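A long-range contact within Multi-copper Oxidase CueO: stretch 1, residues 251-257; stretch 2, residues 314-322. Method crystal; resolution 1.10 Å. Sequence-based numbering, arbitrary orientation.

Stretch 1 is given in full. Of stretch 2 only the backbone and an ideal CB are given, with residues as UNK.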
# COMPACT_ATOMS: atom_id res chain seq x y z
N GLY A 251 3.26 6.08 10.15
CA GLY A 251 2.77 7.20 10.92
C GLY A 251 3.52 8.50 10.71
O GLY A 251 4.17 8.72 9.67
N PHE A 252 3.33 9.39 11.66
CA PHE A 252 3.73 10.80 11.49
C PHE A 252 5.22 10.94 11.48
O PHE A 252 5.99 10.21 12.13
CB PHE A 252 3.09 11.65 12.58
CG PHE A 252 1.61 11.67 12.55
CD1 PHE A 252 0.91 12.11 11.42
CD2 PHE A 252 0.84 11.16 13.63
CE1 PHE A 252 -0.45 12.11 11.37
CE2 PHE A 252 -0.55 11.15 13.54
CZ PHE A 252 -1.20 11.62 12.43
N ILE A 253 5.64 12.01 10.79
CA ILE A 253 7.04 12.49 10.86
C ILE A 253 7.08 13.74 11.71
O ILE A 253 6.16 14.55 11.69
CB ILE A 253 7.70 12.68 9.55
CG1 ILE A 253 6.91 13.58 8.66
CG2 ILE A 253 8.05 11.35 8.93
CD1 ILE A 253 7.71 14.13 7.46
N GLY A 254 8.17 13.84 12.46
CA GLY A 254 8.30 14.95 13.39
C GLY A 254 8.32 16.33 12.75
O GLY A 254 7.74 17.25 13.29
N ASN A 255 8.96 16.41 11.57
CA ASN A 255 9.11 17.68 10.83
C ASN A 255 8.51 17.54 9.44
O ASN A 255 9.22 17.26 8.50
CB ASN A 255 10.60 18.05 10.80
CG ASN A 255 11.22 18.02 12.22
OD1 ASN A 255 10.69 18.58 13.16
ND2 ASN A 255 12.33 17.36 12.35
N PRO A 256 7.18 17.73 9.33
CA PRO A 256 6.51 17.64 8.02
C PRO A 256 7.27 18.42 6.95
O PRO A 256 7.78 19.56 7.18
CB PRO A 256 5.15 18.25 8.27
CG PRO A 256 4.85 17.89 9.70
CD PRO A 256 6.22 17.93 10.42
N GLU A 257 7.29 17.88 5.73
CA GLU A 257 8.07 18.39 4.65
C GLU A 257 7.21 18.72 3.45
O GLU A 257 6.54 17.84 2.96
CB GLU A 257 9.11 17.32 4.22
CG GLU A 257 10.04 17.84 3.09
CD GLU A 257 10.93 16.80 2.41
OE1 GLU A 257 10.75 15.59 2.59
OE2 GLU A 257 11.78 17.24 1.61
N UNK A 314 -1.06 25.54 8.87
CA UNK A 314 -0.28 24.30 8.67
C UNK A 314 0.42 23.97 9.93
O UNK A 314 1.04 24.86 10.55
CB UNK A 314 0.73 24.43 7.53
N UNK A 315 0.45 22.68 10.30
CA UNK A 315 1.33 22.25 11.35
C UNK A 315 2.81 22.17 10.89
O UNK A 315 3.07 21.72 9.77
CB UNK A 315 0.86 20.89 11.87
N UNK A 316 3.70 22.62 11.78
CA UNK A 316 5.14 22.50 11.54
C UNK A 316 5.81 21.37 12.24
O UNK A 316 6.85 20.93 11.78
CB UNK A 316 5.84 23.80 11.95
N UNK A 317 5.24 20.92 13.35
CA UNK A 317 5.86 19.86 14.13
C UNK A 317 4.79 18.84 14.58
O UNK A 317 3.72 19.23 14.93
CB UNK A 317 6.59 20.45 15.34
N UNK A 318 5.14 17.56 14.49
CA UNK A 318 4.28 16.48 14.94
C UNK A 318 5.09 15.55 15.84
O UNK A 318 6.32 15.67 15.95
CB UNK A 318 3.69 15.72 13.75
N UNK A 319 4.41 14.54 16.41
CA UNK A 319 5.02 13.53 17.26
C UNK A 319 5.51 12.36 16.41
O UNK A 319 4.82 11.37 16.26
CB UNK A 319 4.03 13.05 18.32
N UNK A 320 6.67 12.43 15.88
CA UNK A 320 7.25 11.37 15.10
C UNK A 320 8.47 10.83 15.80
O UNK A 320 8.87 11.32 16.86
CB UNK A 320 7.60 11.86 13.69
N UNK A 321 9.10 9.79 15.23
CA UNK A 321 10.28 9.21 15.78
C UNK A 321 11.48 10.16 15.68
O UNK A 321 11.54 11.02 14.82
CB UNK A 321 10.58 7.89 15.07
N UNK A 322 12.48 9.88 16.51
CA UNK A 322 13.80 10.51 16.41
C UNK A 322 14.64 9.86 15.31
O UNK A 322 14.22 8.95 14.68
CB UNK A 322 14.53 10.42 17.75

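Position 314 lies beyond the reach of stretch 1, which therefore sets no preference there; the residue is Arg-314. At 315 the ideal CB points sideways, 5.4 Å from CG of Pro-256, and phi near -76° would admit proline as readily as many other residues. Pro-315 is found, and it adds little to the contact beyond a flank for the Pro-256 ring.

The CB of 316 points away, so a polar or charged side chain would cost nothing. It is Asp-316, and here the backbone does the work: its O lies 3.4 Å from CD of Pro-256, and a water donates to both Asp-316 O and Pro-256 O, 2.8 Å from each, tying the two chains together.

At 317 the backbone is extended and the side chain heads away overall, although the ideal CB is 4.0 Å from Gly-254 O. Many side chains would serve, a long polar one among them, since the direction is away and only CB comes near stretch 1. Arg-317 fits this, and its CA makes a CA-H...O contact with Gly-254 O at 3.3 Å.

At 318 CA-to-CB points toward stretch 1. Its ideal CB sits 3.4 Å from Ile-253 O and 4.3 Å from Phe-252 CB, and the Phe-252 ring and the Pro-256 ring offer apolar surface beyond. A branched or flexible aliphatic residue is expected: leucine, isoleucine or methionine could each be considered. The residue is Leu-318, whose CD1 packs 4.0 Å from Phe-252 CD1 and 3.7 Å from Pro-256 CG, bridging the two rings. Its backbone N donates a nearly straight hydrogen bond to Gly-254 O at 2.9 Å, which anchors the side chain's starting point.

At 319 CB points away, so stretch 1 sets little preference, and a polar residue is one of several that would suit; a side chain that turns back could approach the Phe-252 ring. Asp-319 does so with chi1 in the p well, bringing OD1 to 4.0 Å from Phe-252 CD2; its carboxylate oxygens are hydrogen-bonded elsewhere in the structure.

Position 320 leaves no choice. An ideal CB would lie 2.4 Å from Gly-254 N and 2.8 Å from Phe-252 O, so only glycine fits. Gly-320 lets the chains close until its CA is 3.4 Å from Phe-252 O.

The CB of 321 points sideways into space free of stretch 1, and phi near -68° permits proline among others. Pro-321 places its CD 3.5 Å from Phe-252 O, while a second water, accepting from Gly-254 N at 2.9 Å, donates to Pro-321 O at 2.8 Å. Position 322 is out of reach and unconstrained by stretch 1; it is Asp-322.

Stretch 2 314-322: RPDRLDGPD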
# COMPACT_ATOMS: atom_id res chain seq x y z
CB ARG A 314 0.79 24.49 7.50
CG ARG A 314 0.19 24.94 6.18
CD ARG A 314 1.15 25.14 5.03
NE ARG A 314 2.29 25.94 5.49
CZ ARG A 314 2.27 27.26 5.69
NH1 ARG A 314 1.25 27.99 5.28
NH2 ARG A 314 3.32 27.86 6.30
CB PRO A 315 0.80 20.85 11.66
CG PRO A 315 0.28 20.34 10.38
CD PRO A 315 -0.29 21.55 9.71
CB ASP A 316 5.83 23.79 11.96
CG ASP A 316 5.48 24.98 11.08
OD1 ASP A 316 5.16 24.81 9.87
OD2 ASP A 316 5.57 26.08 11.65
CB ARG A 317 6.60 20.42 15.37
CG ARG A 317 7.50 19.38 16.04
CD ARG A 317 8.52 19.98 16.98
NE ARG A 317 7.85 20.63 18.05
CZ ARG A 317 7.93 20.20 19.29
NH1 ARG A 317 8.61 19.09 19.55
NH2 ARG A 317 7.33 20.86 20.24
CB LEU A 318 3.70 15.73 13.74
CG LEU A 318 2.78 16.54 12.83
CD1 LEU A 318 2.46 15.75 11.59
CD2 LEU A 318 1.51 16.98 13.55
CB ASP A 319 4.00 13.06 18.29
CG ASP A 319 2.68 12.55 17.69
OD1 ASP A 319 2.11 13.23 16.81
OD2 ASP A 319 2.15 11.49 18.13
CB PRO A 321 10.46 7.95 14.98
CG PRO A 321 9.85 8.25 13.67
CD PRO A 321 8.66 9.09 14.02
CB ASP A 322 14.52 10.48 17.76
CG ASP A 322 13.73 11.23 18.87
OD1 ASP A 322 13.23 12.33 18.59
OD2 ASP A 322 13.57 10.69 19.97
O HOH W 1 10.04 11.69 12.59
O HOH W 2 8.57 20.82 9.59
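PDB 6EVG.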